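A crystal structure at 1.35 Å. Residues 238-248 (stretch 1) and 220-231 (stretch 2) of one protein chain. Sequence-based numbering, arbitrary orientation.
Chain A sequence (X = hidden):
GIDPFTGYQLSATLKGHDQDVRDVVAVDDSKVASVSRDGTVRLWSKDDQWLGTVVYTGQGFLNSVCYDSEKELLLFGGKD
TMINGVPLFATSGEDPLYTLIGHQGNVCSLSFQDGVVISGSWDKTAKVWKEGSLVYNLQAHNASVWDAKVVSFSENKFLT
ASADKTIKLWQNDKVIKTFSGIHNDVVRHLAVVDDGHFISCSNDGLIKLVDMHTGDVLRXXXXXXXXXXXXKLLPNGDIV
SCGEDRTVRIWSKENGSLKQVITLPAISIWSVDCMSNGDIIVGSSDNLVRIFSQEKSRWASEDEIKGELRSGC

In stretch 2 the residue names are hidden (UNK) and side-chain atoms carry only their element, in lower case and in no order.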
# COMPACT_ATOMS: atom_id res chain seq x y z
N ASP A 238 4.64 15.26 1.81
CA ASP A 238 5.88 14.66 1.32
C ASP A 238 5.59 13.22 0.88
O ASP A 238 4.61 12.60 1.33
CB ASP A 238 6.95 14.58 2.40
CG ASP A 238 7.59 15.92 2.74
OD1 ASP A 238 7.35 16.92 2.04
OD2 ASP A 238 8.36 15.93 3.73
N ILE A 239 6.45 12.69 0.03
CA ILE A 239 6.29 11.33 -0.46
C ILE A 239 7.20 10.41 0.35
O ILE A 239 8.36 10.73 0.60
CB ILE A 239 6.69 11.23 -1.95
CG1 ILE A 239 5.89 12.20 -2.81
CG2 ILE A 239 6.56 9.78 -2.42
CD1 ILE A 239 6.45 12.36 -4.22
N VAL A 240 6.66 9.27 0.77
CA VAL A 240 7.49 8.20 1.29
C VAL A 240 7.44 7.02 0.30
O VAL A 240 6.37 6.65 -0.18
CB VAL A 240 7.07 7.73 2.69
CG1 VAL A 240 5.68 7.17 2.71
CG2 VAL A 240 8.05 6.70 3.19
N SER A 241 8.60 6.51 -0.04
CA SER A 241 8.70 5.39 -0.96
C SER A 241 9.61 4.31 -0.39
O SER A 241 10.42 4.59 0.52
CB SER A 241 9.28 5.86 -2.29
OG SER A 241 10.63 6.32 -2.17
N CYS A 242 9.51 3.12 -0.93
CA CYS A 242 10.41 2.04 -0.57
C CYS A 242 10.54 1.05 -1.69
O CYS A 242 9.69 0.97 -2.59
CB CYS A 242 9.93 1.34 0.70
SG CYS A 242 8.42 0.37 0.52
N GLY A 243 11.60 0.25 -1.65
CA GLY A 243 11.76 -0.76 -2.68
C GLY A 243 12.90 -1.74 -2.51
O GLY A 243 13.38 -2.05 -1.42
N GLU A 244 13.31 -2.24 -3.66
CA GLU A 244 14.18 -3.36 -3.76
C GLU A 244 15.64 -3.02 -3.42
O GLU A 244 16.45 -3.90 -3.14
CB GLU A 244 14.02 -3.94 -5.18
CG GLU A 244 14.82 -5.22 -5.48
CD GLU A 244 14.61 -6.32 -4.45
OE1 GLU A 244 13.46 -6.57 -4.04
OE2 GLU A 244 15.61 -6.97 -4.09
N ASP A 245 15.96 -1.73 -3.38
CA ASP A 245 17.32 -1.29 -3.03
C ASP A 245 17.57 -1.13 -1.53
O ASP A 245 18.57 -0.55 -1.11
CB ASP A 245 17.67 -0.01 -3.75
CG ASP A 245 16.86 1.19 -3.27
OD1 ASP A 245 16.01 0.99 -2.38
OD2 ASP A 245 17.14 2.33 -3.77
N ARG A 246 16.67 -1.72 -0.73
CA ARG A 246 16.79 -1.78 0.73
C ARG A 246 16.50 -0.46 1.41
O ARG A 246 16.78 -0.30 2.61
CB ARG A 246 18.15 -2.33 1.19
CG ARG A 246 18.62 -3.54 0.40
CD ARG A 246 19.81 -4.21 1.05
NE ARG A 246 21.06 -3.46 0.97
CZ ARG A 246 21.68 -2.89 2.01
NH1 ARG A 246 21.13 -2.91 3.23
NH2 ARG A 246 22.84 -2.28 1.84
N THR A 247 15.92 0.48 0.68
CA THR A 247 15.72 1.81 1.23
C THR A 247 14.23 2.19 1.38
O THR A 247 13.35 1.76 0.62
CB THR A 247 16.43 2.93 0.44
OG1 THR A 247 15.78 3.17 -0.82
CG2 THR A 247 17.93 2.64 0.27
N VAL A 248 14.02 3.04 2.38
CA VAL A 248 12.83 3.88 2.53
C VAL A 248 13.31 5.29 2.27
O VAL A 248 14.33 5.71 2.82
CB VAL A 248 12.24 3.78 3.96
CG1 VAL A 248 11.07 4.74 4.10
CG2 VAL A 248 11.79 2.34 4.23
N UNK A 220 9.79 14.17 -11.71
CA UNK A 220 10.35 12.84 -11.58
C UNK A 220 11.26 12.83 -10.34
O UNK A 220 12.06 13.75 -10.13
c UNK A 220 11.70 11.08 -12.70
o UNK A 220 10.26 12.46 -13.97
c UNK A 220 11.13 12.45 -12.83
N UNK A 221 11.10 11.80 -9.51
CA UNK A 221 11.89 11.65 -8.28
C UNK A 221 12.82 10.47 -8.46
O UNK A 221 12.39 9.31 -8.43
c UNK A 221 8.83 14.53 -6.17
c UNK A 221 9.88 13.60 -6.21
o UNK A 221 6.63 15.15 -6.84
c UNK A 221 10.95 11.45 -7.08
c UNK A 221 9.80 12.46 -7.01
c UNK A 221 8.63 12.25 -7.74
c UNK A 221 7.68 14.28 -6.92
c UNK A 221 7.58 13.16 -7.71
N UNK A 222 14.08 10.79 -8.73
CA UNK A 222 15.10 9.82 -9.10
C UNK A 222 16.04 9.52 -7.94
O UNK A 222 16.51 10.41 -7.24
o UNK A 222 17.97 8.94 -12.92
o UNK A 222 17.20 10.99 -12.63
c UNK A 222 15.92 10.39 -10.27
c UNK A 222 17.43 9.83 -12.22
c UNK A 222 17.01 9.47 -10.79
N UNK A 223 16.34 8.24 -7.75
CA UNK A 223 17.35 7.85 -6.77
C UNK A 223 17.30 6.38 -6.37
O UNK A 223 18.33 5.79 -6.11
N UNK A 224 16.12 5.78 -6.33
CA UNK A 224 16.08 4.35 -6.04
C UNK A 224 16.92 3.59 -7.05
O UNK A 224 16.91 3.89 -8.24
c UNK A 224 13.91 4.02 -4.80
c UNK A 224 13.36 3.69 -2.70
c UNK A 224 12.86 4.83 -4.50
n UNK A 224 12.53 4.59 -3.19
c UNK A 224 14.66 3.81 -6.06
n UNK A 224 14.19 3.31 -3.66
N UNK A 225 17.63 2.57 -6.55
CA UNK A 225 18.58 1.85 -7.39
C UNK A 225 18.01 0.55 -7.93
O UNK A 225 18.70 -0.15 -8.70
c UNK A 225 19.86 1.54 -6.62
c UNK A 225 21.32 2.45 -4.77
c UNK A 225 20.47 2.78 -5.98
o UNK A 225 22.55 2.56 -4.88
o UNK A 225 20.74 2.09 -3.71
N UNK A 226 16.78 0.24 -7.55
CA UNK A 226 16.09 -0.94 -8.05
C UNK A 226 14.61 -0.64 -8.22
O UNK A 226 14.22 0.52 -8.41
o UNK A 226 16.06 -3.35 -7.73
c UNK A 226 16.28 -2.11 -7.08
N UNK A 227 13.78 -1.67 -8.15
CA UNK A 227 12.35 -1.50 -8.26
C UNK A 227 11.80 -0.67 -7.10
O UNK A 227 12.25 -0.81 -5.94
c UNK A 227 13.25 -4.44 -11.18
c UNK A 227 12.72 -3.50 -10.34
c UNK A 227 12.24 -5.17 -8.74
c UNK A 227 11.63 -2.85 -8.22
c UNK A 227 12.19 -3.86 -9.13
c UNK A 227 12.78 -6.12 -9.58
c UNK A 227 13.28 -5.75 -10.80
N UNK A 228 10.80 0.14 -7.40
CA UNK A 228 10.08 0.87 -6.37
C UNK A 228 8.74 0.17 -6.16
O UNK A 228 7.94 0.08 -7.10
c UNK A 228 9.35 3.07 -5.47
c UNK A 228 11.19 2.99 -7.16
c UNK A 228 9.89 2.35 -6.68
N UNK A 229 8.50 -0.34 -4.94
CA UNK A 229 7.31 -1.15 -4.68
C UNK A 229 6.13 -0.40 -4.10
O UNK A 229 4.99 -0.82 -4.30
c UNK A 229 8.68 -3.27 -4.22
c UNK A 229 9.73 -3.68 -3.43
c UNK A 229 10.52 -5.13 -5.15
c UNK A 229 7.67 -2.27 -3.71
c UNK A 229 10.64 -4.64 -3.88
c UNK A 229 8.58 -3.81 -5.50
o UNK A 229 11.40 -6.06 -5.60
c UNK A 229 9.49 -4.73 -5.96
N UNK A 230 6.37 0.69 -3.36
CA UNK A 230 5.28 1.30 -2.62
C UNK A 230 5.59 2.77 -2.47
O UNK A 230 6.76 3.13 -2.34
s UNK A 230 3.68 1.18 -0.31
c UNK A 230 5.15 0.65 -1.23
N UNK A 231 4.55 3.61 -2.55
CA UNK A 231 4.61 5.02 -2.25
C UNK A 231 3.36 5.41 -1.46
O UNK A 231 2.29 4.85 -1.65
c UNK A 231 6.03 5.84 -4.13
c UNK A 231 4.66 5.90 -3.51
c UNK A 231 3.53 6.28 -5.78
c UNK A 231 3.61 5.46 -4.52

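Position 220 carries one carbon bearing an oxygen and a carbon, and touches nothing on stretch 1; a β-branched hydroxyl side chain is threonine, Thr220. At 221 a carbon leads to a six-carbon ring bearing an oxygen, and Ile239 CD1 lies over one face of that ring; this is tyrosine. Ile239 CD1 is 3.7 Å from the centroid of the Tyr221 ring and 3.5 Å from Tyr221 CZ. Position 222 has three carbons, the third carrying two oxygens, and lies beyond reach of stretch 1; the atoms alone fit glutamate, Glu222. Position 223 has no side-chain atoms and is Gly223, whose backbone angles would jam a CB against the preceding carbonyl.

At 224 a carbon bears a five-membered ring of three carbons and two nitrogens, its edge meeting Ser241 and Asp245; this is histidine. Both nitrogens of His224 are used: NE2 lies 2.8 Å from Ser241 OG in a hydrogen bond whose direction is open, while ND1 donates weakly to Asp245 OD2 (3.1 Å) and OD1 (3.2 Å). Position 225 again shows three carbons ending in two oxygens, one of them near the Asp245 carboxylate, hence Glu225. Its backbone N donates to Asp245 OD2 at 2.8 Å, although Glu225 OE1 approaches the same oxygen to 3.6 Å, a juxtaposition of like charges.

One carbon and one oxygen at 226, the oxygen against Glu244, give serine; Ser226 OG packs 3.2 Å from Glu244 CG. Position 227, a carbon and an unsubstituted six-carbon ring beside Glu244, is Phe227. Its carbonyl O accepts from Glu244 N at 2.9 Å and would lie only 2.1 Å from an ideal CB on Gly243. Three carbons forked at the first, near Cys242 O, identify Val228, with CG1 3.6 Å from that oxygen. At 229 one carbon leads to a six-carbon ring bearing one oxygen, which reaches the carboxylate of Glu244; this is Tyr229. It donates from OH to Glu244 OE1 at 2.6 Å and from N to Cys242 O at 2.9 Å.

A carbon and a sulfur at 230, the carbon packed on Cys242, mark Cys230, whose CB lies 3.7 Å from Cys242 SG. Four carbons at 231, forked at the first with one two-carbon arm and touching Ser241, make Ile231; its CG2 is 3.7 Å from Ser241 CB.

The contact joins antiparallel strands to a polar turn. Cys242 N donates to Cys230 O at 3.1 Å, and a β-bulge then shifts the register before Gly243 pairs with Val228. The type I turn from Gly243 to Arg246 places Asp245 within reach of His224 and Glu225, and Thr247 OG1 donates to Asp245 OD1 at 2.7 Å, linking the carboxylate to the returning strand.

Stretch 2 220-231: TYEGHESFVYCI
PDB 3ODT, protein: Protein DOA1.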